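Local coordinates for protein urocanate hydratase (Paenibacillus sp. Soil724D2, PDB 7NED) that probably hydrates thiourocanate, a step of bacterial ergothioneine breakdown, using NAD+ as cofactor, and also binds urocanate, at residues A234-P239 with V295-M300; S256-L260 with N315-Q320. The contacts are given in a common frame with arbitrary orientation. Residue numbers count along the deposited sequence, not the author numbering.

How the interactions relate
Both contacts lie in the Rossmann-like domain, and both reach NAD. Going along the chain, 234-239 comes first, at the start of helix 234-243; then 256-260, in the loop after strand 250-251; then 295-300, on helix 282-305; and last 315-320, leading into helix 317-323. The segments alternate, so the loop closed by interaction 1 crosses the one closed by interaction 2. Their centres are 14 Å apart and they touch: Val-297 CG2 lies 3.7 Å from Ile-317 CG1. Helix 282-305 thus lies between helix 234-243, which it meets in interaction 1, and helix 317-323, with helix 234-243 at the adenine end of the cofactor and the 256-260 loop at its nicotinamide ribose.

Interaction 1 of 2, residues A234-P239 with V295-M300; sequences ASDIYP and VEVEAM. With NAD (nicotinamide-adenine-dinucleotide), chain C.
Two helical segments run side by side in nearly the same direction, crossing at 25° with their axes 8.3 Å apart at closest approach. Ser-235 CA sits 4.6 Å from Glu-296 CA, and Pro-239 CA 5.2 Å from Ala-299 CA, which sets the register. Ala-234 opens the first helix: its N donates a nearly straight hydrogen bond of 2.9 Å to N1A of the NAD adenine, while its CB points across to Glu-296 OE1 at 3.4 Å. At Ser-235 the backbones come close; its O is 3.6 Å from Val-295 CG1, and its OG (chi1 p) turns back to Asn-233. Tyr-238, in the m rotamer, packs broadly on the partner helix. Its CB meets Ala-299 CB at 3.7 Å and its CD1 meets Met-300 CG at 3.8 Å; Met-300 SD lies 5.5 Å from the ring centroid, an oblique Met-aromatic contact. The extended Glu-296 (chi1 and chi2 t) brings OE2 over one ring face, 3.3 Å from Tyr-238 CE1. Neither polar end is satisfied by the other: Tyr-238 OH bonds Thr-252 O, and Glu-296 OE1 bonds Tyr-264 OH. Pro-239 follows, at a kink where its N has no bond to the preceding turn, and packs CG against Val-295 CG1 at 3.5 Å. Helix 234-243 follows parallel strand 226-231, so in this Rossmann-like domain its N-terminal end meets the adenine. Tyr-238 also rests on strands 159-163 and 182-187 of that sheet, whereas Glu-296 and Val-297 on the partner helix touch helix 317-323.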
loop_
_atom_site.group_PDB
_atom_site.type_symbol
_atom_site.label_atom_id
_atom_site.label_comp_id
_atom_site.label_asym_id
_atom_site.label_seq_id
_atom_site.Cartn_x
_atom_site.Cartn_y
_atom_site.Cartn_z
ATOM N N ALA A 234 25.440 -24.800 4.209
ATOM C CA ALA A 234 26.082 -24.045 3.132
ATOM C C ALA A 234 27.257 -23.204 3.630
ATOM O O ALA A 234 28.226 -22.986 2.881
ATOM C CB ALA A 234 25.066 -23.136 2.413
ATOM N N SER A 235 27.194 -22.696 4.866
ATOM C CA SER A 235 28.289 -21.854 5.322
ATOM C C SER A 235 29.518 -22.675 5.694
ATOM O O SER A 235 30.573 -22.094 5.965
ATOM C CB SER A 235 27.855 -20.974 6.515
ATOM O OG SER A 235 27.364 -21.788 7.568
ATOM N N ASP A 236 29.400 -23.997 5.712
ATOM C CA ASP A 236 30.553 -24.883 5.818
ATOM C C ASP A 236 31.009 -25.394 4.459
ATOM O O ASP A 236 32.215 -25.448 4.195
ATOM C CB ASP A 236 30.225 -26.092 6.711
ATOM C CG ASP A 236 29.830 -25.685 8.123
ATOM O OD1 ASP A 236 29.054 -26.426 8.772
ATOM O OD2 ASP A 236 30.323 -24.643 8.585
ATOM N N ILE A 237 30.066 -25.765 3.584
ATOM C CA ILE A 237 30.444 -26.438 2.338
ATOM C C ILE A 237 31.040 -25.441 1.365
ATOM O O ILE A 237 32.045 -25.732 0.699
ATOM C CB ILE A 237 29.245 -27.156 1.699
ATOM C CG1 ILE A 237 28.711 -28.301 2.584
ATOM C CG2 ILE A 237 29.617 -27.658 0.247
ATOM C CD1 ILE A 237 29.719 -29.386 2.865
ATOM N N TYR A 238 30.418 -24.258 1.235
ATOM C CA TYR A 238 30.891 -23.314 0.226
ATOM C C TYR A 238 32.330 -22.911 0.491
ATOM O O TYR A 238 33.143 -22.956 -0.452
ATOM C CB TYR A 238 29.996 -22.080 0.131
ATOM C CG TYR A 238 28.667 -22.261 -0.581
ATOM C CD1 TYR A 238 28.128 -21.220 -1.316
ATOM C CD2 TYR A 238 27.953 -23.461 -0.506
ATOM C CE1 TYR A 238 26.918 -21.350 -1.945
ATOM C CE2 TYR A 238 26.740 -23.600 -1.134
ATOM C CZ TYR A 238 26.221 -22.523 -1.846
ATOM O OH TYR A 238 25.001 -22.646 -2.468
ATOM N N PRO A 239 32.723 -22.553 1.712
ATOM C CA PRO A 239 34.137 -22.212 1.940
ATOM C C PRO A 239 35.054 -23.386 1.704
ATOM O O PRO A 239 36.201 -23.185 1.280
ATOM C CB PRO A 239 34.172 -21.777 3.410
ATOM C CG PRO A 239 32.754 -21.386 3.732
ATOM C CD PRO A 239 31.894 -22.304 2.911
ATOM N N VAL A 295 29.919 -15.561 5.851
ATOM C CA VAL A 295 30.914 -16.538 5.403
ATOM C C VAL A 295 30.518 -17.152 4.061
ATOM O O VAL A 295 31.354 -17.339 3.161
ATOM C CB VAL A 295 31.097 -17.633 6.469
ATOM C CG1 VAL A 295 31.874 -18.782 5.883
ATOM C CG2 VAL A 295 31.793 -17.068 7.693
ATOM N N GLU A 296 29.252 -17.534 3.932
ATOM C CA GLU A 296 28.799 -18.134 2.691
ATOM C C GLU A 296 28.959 -17.168 1.525
ATOM O O GLU A 296 29.442 -17.556 0.457
ATOM C CB GLU A 296 27.342 -18.603 2.814
ATOM C CG GLU A 296 26.869 -19.268 1.525
ATOM C CD GLU A 296 25.429 -19.757 1.560
ATOM O OE1 GLU A 296 24.742 -19.715 2.634
ATOM O OE2 GLU A 296 24.994 -20.191 0.484
ATOM N N VAL A 297 28.566 -15.909 1.699
ATOM C CA VAL A 297 28.651 -14.971 0.584
ATOM C C VAL A 297 30.106 -14.610 0.271
ATOM O O VAL A 297 30.457 -14.354 -0.886
ATOM C CB VAL A 297 27.813 -13.714 0.875
ATOM C CG1 VAL A 297 28.083 -12.649 -0.176
ATOM C CG2 VAL A 297 26.341 -14.070 0.952
ATOM N N GLU A 298 30.972 -14.560 1.278
ATOM C CA GLU A 298 32.395 -14.404 0.986
ATOM C C GLU A 298 32.882 -15.517 0.069
ATOM O O GLU A 298 33.609 -15.279 -0.899
ATOM C CB GLU A 298 33.203 -14.414 2.280
ATOM C CG GLU A 298 33.237 -13.075 2.976
ATOM C CD GLU A 298 33.997 -12.049 2.161
ATOM O OE1 GLU A 298 35.233 -12.193 1.980
ATOM O OE2 GLU A 298 33.371 -11.036 1.778
ATOM N N ALA A 299 32.492 -16.747 0.372
ATOM C CA ALA A 299 32.827 -17.863 -0.505
ATOM C C ALA A 299 32.240 -17.659 -1.903
ATOM O O ALA A 299 32.921 -17.878 -2.913
ATOM C CB ALA A 299 32.350 -19.169 0.130
ATOM N N MET A 300 30.971 -17.240 -1.982
ATOM C CA MET A 300 30.373 -16.927 -3.277
ATOM C C MET A 300 31.174 -15.866 -4.009
ATOM O O MET A 300 31.383 -15.959 -5.226
ATOM C CB MET A 300 28.922 -16.478 -3.071
ATOM C CG MET A 300 28.100 -17.589 -2.417
ATOM S SD MET A 300 26.367 -17.116 -2.136
ATOM C CE MET A 300 25.787 -16.664 -3.770
HETATM P PA NAD C . 12.045 -22.777 3.317
HETATM O O1A NAD C . 12.377 -22.116 4.653
HETATM O O2A NAD C . 10.959 -23.747 3.078
HETATM O O5B NAD C . 13.419 -23.734 3.057
HETATM C C5B NAD C . 14.605 -23.123 3.370
HETATM C C4B NAD C . 15.666 -24.318 3.344
HETATM O O4B NAD C . 16.959 -23.901 3.680
HETATM C C3B NAD C . 15.159 -25.273 4.473
HETATM O O3B NAD C . 15.072 -26.551 3.997
HETATM C C2B NAD C . 16.285 -25.149 5.546
HETATM O O2B NAD C . 16.577 -26.347 6.168
HETATM C C1B NAD C . 17.468 -24.862 4.626
HETATM N N9A NAD C . 18.581 -24.161 5.266
HETATM C C8A NAD C . 18.561 -23.146 6.216
HETATM N N7A NAD C . 19.757 -22.748 6.573
HETATM C C5A NAD C . 20.622 -23.515 5.805
HETATM C C6A NAD C . 22.031 -23.578 5.725
HETATM N N6A NAD C . 22.817 -22.767 6.468
HETATM N N1A NAD C . 22.624 -24.451 4.863
HETATM C C2A NAD C . 21.785 -25.257 4.166
HETATM N N3A NAD C . 20.443 -25.312 4.139
HETATM C C4A NAD C . 19.890 -24.418 4.986
HETATM O O3 NAD C . 12.215 -21.533 2.380
HETATM P PN NAD C . 11.705 -21.598 0.870
HETATM O O1N NAD C . 10.247 -21.455 0.543
HETATM O O2N NAD C . 12.570 -22.607 0.145
HETATM O O5D NAD C . 12.301 -20.131 0.189
HETATM C C5D NAD C . 13.724 -19.973 0.330
HETATM C C4D NAD C . 14.104 -18.600 -0.150
HETATM O O4D NAD C . 13.529 -18.320 -1.413
HETATM C C3D NAD C . 13.331 -17.627 0.884
HETATM O O3D NAD C . 14.155 -16.534 1.274
HETATM C C2D NAD C . 12.118 -17.081 0.046
HETATM O O2D NAD C . 11.760 -15.782 0.291
HETATM C C1D NAD C . 13.001 -17.027 -1.241
HETATM N N1N NAD C . 12.361 -16.608 -2.495
HETATM C C2N NAD C . 12.055 -15.261 -2.466
HETATM C C3N NAD C . 11.507 -14.630 -3.572
HETATM C C7N NAD C . 11.149 -13.146 -3.410
HETATM O O7N NAD C . 11.088 -12.346 -4.343
HETATM N N7N NAD C . 10.807 -12.714 -2.139
HETATM C C4N NAD C . 11.306 -15.419 -4.713
HETATM C C5N NAD C . 11.647 -16.771 -4.700
HETATM C C6N NAD C . 12.208 -17.375 -3.562
#

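Interaction 2 of 2, residues S256-L260 with N315-Q320; sequences SAHDL and NNIRSQ. With NAD (nicotinamide-adenine-dinucleotide), chain C.
Ala-257 lays its CB against Ile-317 CG1 at 4.0 Å and against Asn-315 ND2 at 3.9 Å, its CA 5.3 Å from that of Ile-317. It is the second residue of a type I turn, Ser-256 to Asp-259, closed by a weak bond of 3.4 Å from Asp-259 N to Ser-256 O. Gln-320, with chi1 and chi2 both m, reaches back from the first turn of helix 317-323 so that NE2 donates to Ala-257 O at 2.9 Å; the same NE2 is 3.5 Å from Leu-260 CD2. In this Rossmann-like domain both segments follow parallel strands of the sheet, 250-251 and 309-312, and their loops meet beside the cofactor. His-258 takes chi1 p, so that its ring leads away from 315-320: ND1 makes a weak 2.7 Å hydrogen bond to NAD O3D, and NE2 bonds Ala-43 O. Asn-315 CB approaches the same O3D at 3.2 Å; its ND2 bonds Asp-253 OD1 and Thr-255 O, while OD1 accepts a weak 3.2 Å bond from Ile-317 N. Asn-316, in the left-handed region (phi/psi 51/31), holds the N-cap position without a side-chain capping bond, and Gln-320 N bonds its O at 3.0 Å.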
loop_
_atom_site.group_PDB
_atom_site.type_symbol
_atom_site.label_atom_id
_atom_site.label_comp_id
_atom_site.label_asym_id
_atom_site.label_seq_id
_atom_site.Cartn_x
_atom_site.Cartn_y
_atom_site.Cartn_z
ATOM N N SER A 256 16.726 -19.963 3.465
ATOM C CA SER A 256 15.883 -18.947 4.024
ATOM C C SER A 256 16.728 -17.825 4.695
ATOM O O SER A 256 16.570 -17.593 5.823
ATOM C CB SER A 256 14.918 -19.565 5.018
ATOM O OG SER A 256 15.623 -20.360 5.931
ATOM N N ALA A 257 17.589 -17.149 3.943
ATOM C CA ALA A 257 18.449 -16.113 4.426
ATOM C C ALA A 257 17.708 -14.850 4.778
ATOM O O ALA A 257 18.240 -14.015 5.391
ATOM C CB ALA A 257 19.578 -15.827 3.460
ATOM N N HIS A 258 16.472 -14.742 4.378
ATOM C CA HIS A 258 15.703 -13.546 4.723
ATOM C C HIS A 258 15.331 -13.486 6.193
ATOM O O HIS A 258 14.886 -12.428 6.666
ATOM C CB HIS A 258 14.412 -13.508 3.900
ATOM C CG HIS A 258 13.450 -14.607 4.241
ATOM N ND1 HIS A 258 13.652 -15.919 3.854
ATOM C CD2 HIS A 258 12.280 -14.591 4.927
ATOM C CE1 HIS A 258 12.653 -16.664 4.298
ATOM N NE2 HIS A 258 11.804 -15.878 4.943
ATOM N N ASP A 259 15.435 -14.592 6.922
ATOM C CA ASP A 259 15.003 -14.571 8.315
ATOM C C ASP A 259 16.016 -15.299 9.178
ATOM O O ASP A 259 16.199 -16.517 9.053
ATOM C CB ASP A 259 13.611 -15.157 8.493
ATOM C CG ASP A 259 13.008 -14.750 9.848
ATOM O OD1 ASP A 259 13.336 -15.430 10.831
ATOM O OD2 ASP A 259 12.312 -13.689 9.943
ATOM N N LEU A 260 16.678 -14.528 10.043
ATOM C CA LEU A 260 17.737 -15.021 10.908
ATOM C C LEU A 260 17.201 -15.658 12.177
ATOM O O LEU A 260 17.989 -16.172 12.980
ATOM C CB LEU A 260 18.693 -13.876 11.266
ATOM C CG LEU A 260 19.241 -13.036 10.101
ATOM C CD1 LEU A 260 20.287 -12.004 10.560
ATOM C CD2 LEU A 260 19.775 -13.943 9.004
ATOM N N ASN A 315 16.624 -14.067 -2.108
ATOM C CA ASN A 315 16.358 -14.343 -0.703
ATOM C C ASN A 315 17.033 -13.339 0.215
ATOM O O ASN A 315 17.260 -13.655 1.381
ATOM C CB ASN A 315 16.767 -15.765 -0.334
ATOM C CG ASN A 315 18.267 -16.040 -0.570
ATOM O OD1 ASN A 315 18.971 -15.215 -1.165
ATOM N ND2 ASN A 315 18.739 -17.213 -0.140
ATOM N N ASN A 316 17.311 -12.115 -0.267
ATOM C CA ASN A 316 18.066 -11.128 0.530
ATOM C C ASN A 316 19.357 -11.654 1.108
ATOM O O ASN A 316 19.815 -11.151 2.135
ATOM C CB ASN A 316 17.216 -10.499 1.644
ATOM C CG ASN A 316 16.340 -9.352 1.158
ATOM O OD1 ASN A 316 15.661 -9.401 0.140
ATOM N ND2 ASN A 316 16.277 -8.336 2.011
ATOM N N ILE A 317 20.008 -12.604 0.428
ATOM C CA ILE A 317 21.232 -13.092 1.038
ATOM C C ILE A 317 22.314 -12.011 0.962
ATOM O O ILE A 317 23.117 -11.878 1.889
ATOM C CB ILE A 317 21.701 -14.418 0.415
ATOM C CG1 ILE A 317 22.801 -15.012 1.309
ATOM C CG2 ILE A 317 22.237 -14.133 -0.966
ATOM C CD1 ILE A 317 23.255 -16.457 0.964
ATOM N N ARG A 318 22.331 -11.186 -0.108
ATOM C CA ARG A 318 23.369 -10.160 -0.199
ATOM C C ARG A 318 23.114 -9.060 0.816
ATOM O O ARG A 318 24.053 -8.572 1.463
ATOM C CB ARG A 318 23.445 -9.567 -1.612
ATOM C CG ARG A 318 23.919 -10.559 -2.708
ATOM C CD ARG A 318 23.608 -9.976 -4.089
ATOM N NE ARG A 318 22.209 -9.577 -4.136
ATOM C CZ ARG A 318 21.720 -8.630 -4.933
ATOM N NH1 ARG A 318 22.514 -7.998 -5.777
ATOM N NH2 ARG A 318 20.432 -8.280 -4.860
ATOM N N SER A 319 21.841 -8.659 0.969
ATOM C CA SER A 319 21.489 -7.680 1.988
ATOM C C SER A 319 21.952 -8.141 3.359
ATOM O O SER A 319 22.570 -7.371 4.097
ATOM C CB SER A 319 19.976 -7.419 1.988
ATOM O OG SER A 319 19.521 -7.072 0.688
ATOM N N GLN A 320 21.656 -9.398 3.718
ATOM C CA GLN A 320 22.097 -9.908 5.015
ATOM C C GLN A 320 23.618 -9.883 5.101
ATOM O O GLN A 320 24.191 -9.345 6.055
ATOM C CB GLN A 320 21.563 -11.319 5.253
ATOM C CG GLN A 320 20.051 -11.428 5.279
ATOM C CD GLN A 320 19.455 -10.965 6.595
ATOM O OE1 GLN A 320 20.011 -10.084 7.266
ATOM N NE2 GLN A 320 18.323 -11.549 6.976
HETATM P PA NAD C . 12.045 -22.777 3.317
HETATM O O1A NAD C . 12.377 -22.116 4.653
HETATM O O2A NAD C . 10.959 -23.747 3.078
HETATM O O5B NAD C . 13.419 -23.734 3.057
HETATM C C5B NAD C . 14.605 -23.123 3.370
HETATM C C4B NAD C . 15.666 -24.318 3.344
HETATM O O4B NAD C . 16.959 -23.901 3.680
HETATM C C3B NAD C . 15.159 -25.273 4.473
HETATM O O3B NAD C . 15.072 -26.551 3.997
HETATM C C2B NAD C . 16.285 -25.149 5.546
HETATM O O2B NAD C . 16.577 -26.347 6.168
HETATM C C1B NAD C . 17.468 -24.862 4.626
HETATM N N9A NAD C . 18.581 -24.161 5.266
HETATM C C8A NAD C . 18.561 -23.146 6.216
HETATM N N7A NAD C . 19.757 -22.748 6.573
HETATM C C5A NAD C . 20.622 -23.515 5.805
HETATM C C6A NAD C . 22.031 -23.578 5.725
HETATM N N6A NAD C . 22.817 -22.767 6.468
HETATM N N1A NAD C . 22.624 -24.451 4.863
HETATM C C2A NAD C . 21.785 -25.257 4.166
HETATM N N3A NAD C . 20.443 -25.312 4.139
HETATM C C4A NAD C . 19.890 -24.418 4.986
HETATM O O3 NAD C . 12.215 -21.533 2.380
HETATM P PN NAD C . 11.705 -21.598 0.870
HETATM O O1N NAD C . 10.247 -21.455 0.543
HETATM O O2N NAD C . 12.570 -22.607 0.145
HETATM O O5D NAD C . 12.301 -20.131 0.189
HETATM C C5D NAD C . 13.724 -19.973 0.330
HETATM C C4D NAD C . 14.104 -18.600 -0.150
HETATM O O4D NAD C . 13.529 -18.320 -1.413
HETATM C C3D NAD C . 13.331 -17.627 0.884
HETATM O O3D NAD C . 14.155 -16.534 1.274
HETATM C C2D NAD C . 12.118 -17.081 0.046
HETATM O O2D NAD C . 11.760 -15.782 0.291
HETATM C C1D NAD C . 13.001 -17.027 -1.241
HETATM N N1N NAD C . 12.361 -16.608 -2.495
HETATM C C2N NAD C . 12.055 -15.261 -2.466
HETATM C C3N NAD C . 11.507 -14.630 -3.572
HETATM C C7N NAD C . 11.149 -13.146 -3.410
HETATM O O7N NAD C . 11.088 -12.346 -4.343
HETATM N N7N NAD C . 10.807 -12.714 -2.139
HETATM C C4N NAD C . 11.306 -15.419 -4.713
HETATM C C5N NAD C . 11.647 -16.771 -4.700
HETATM C C6N NAD C . 12.208 -17.375 -3.562
#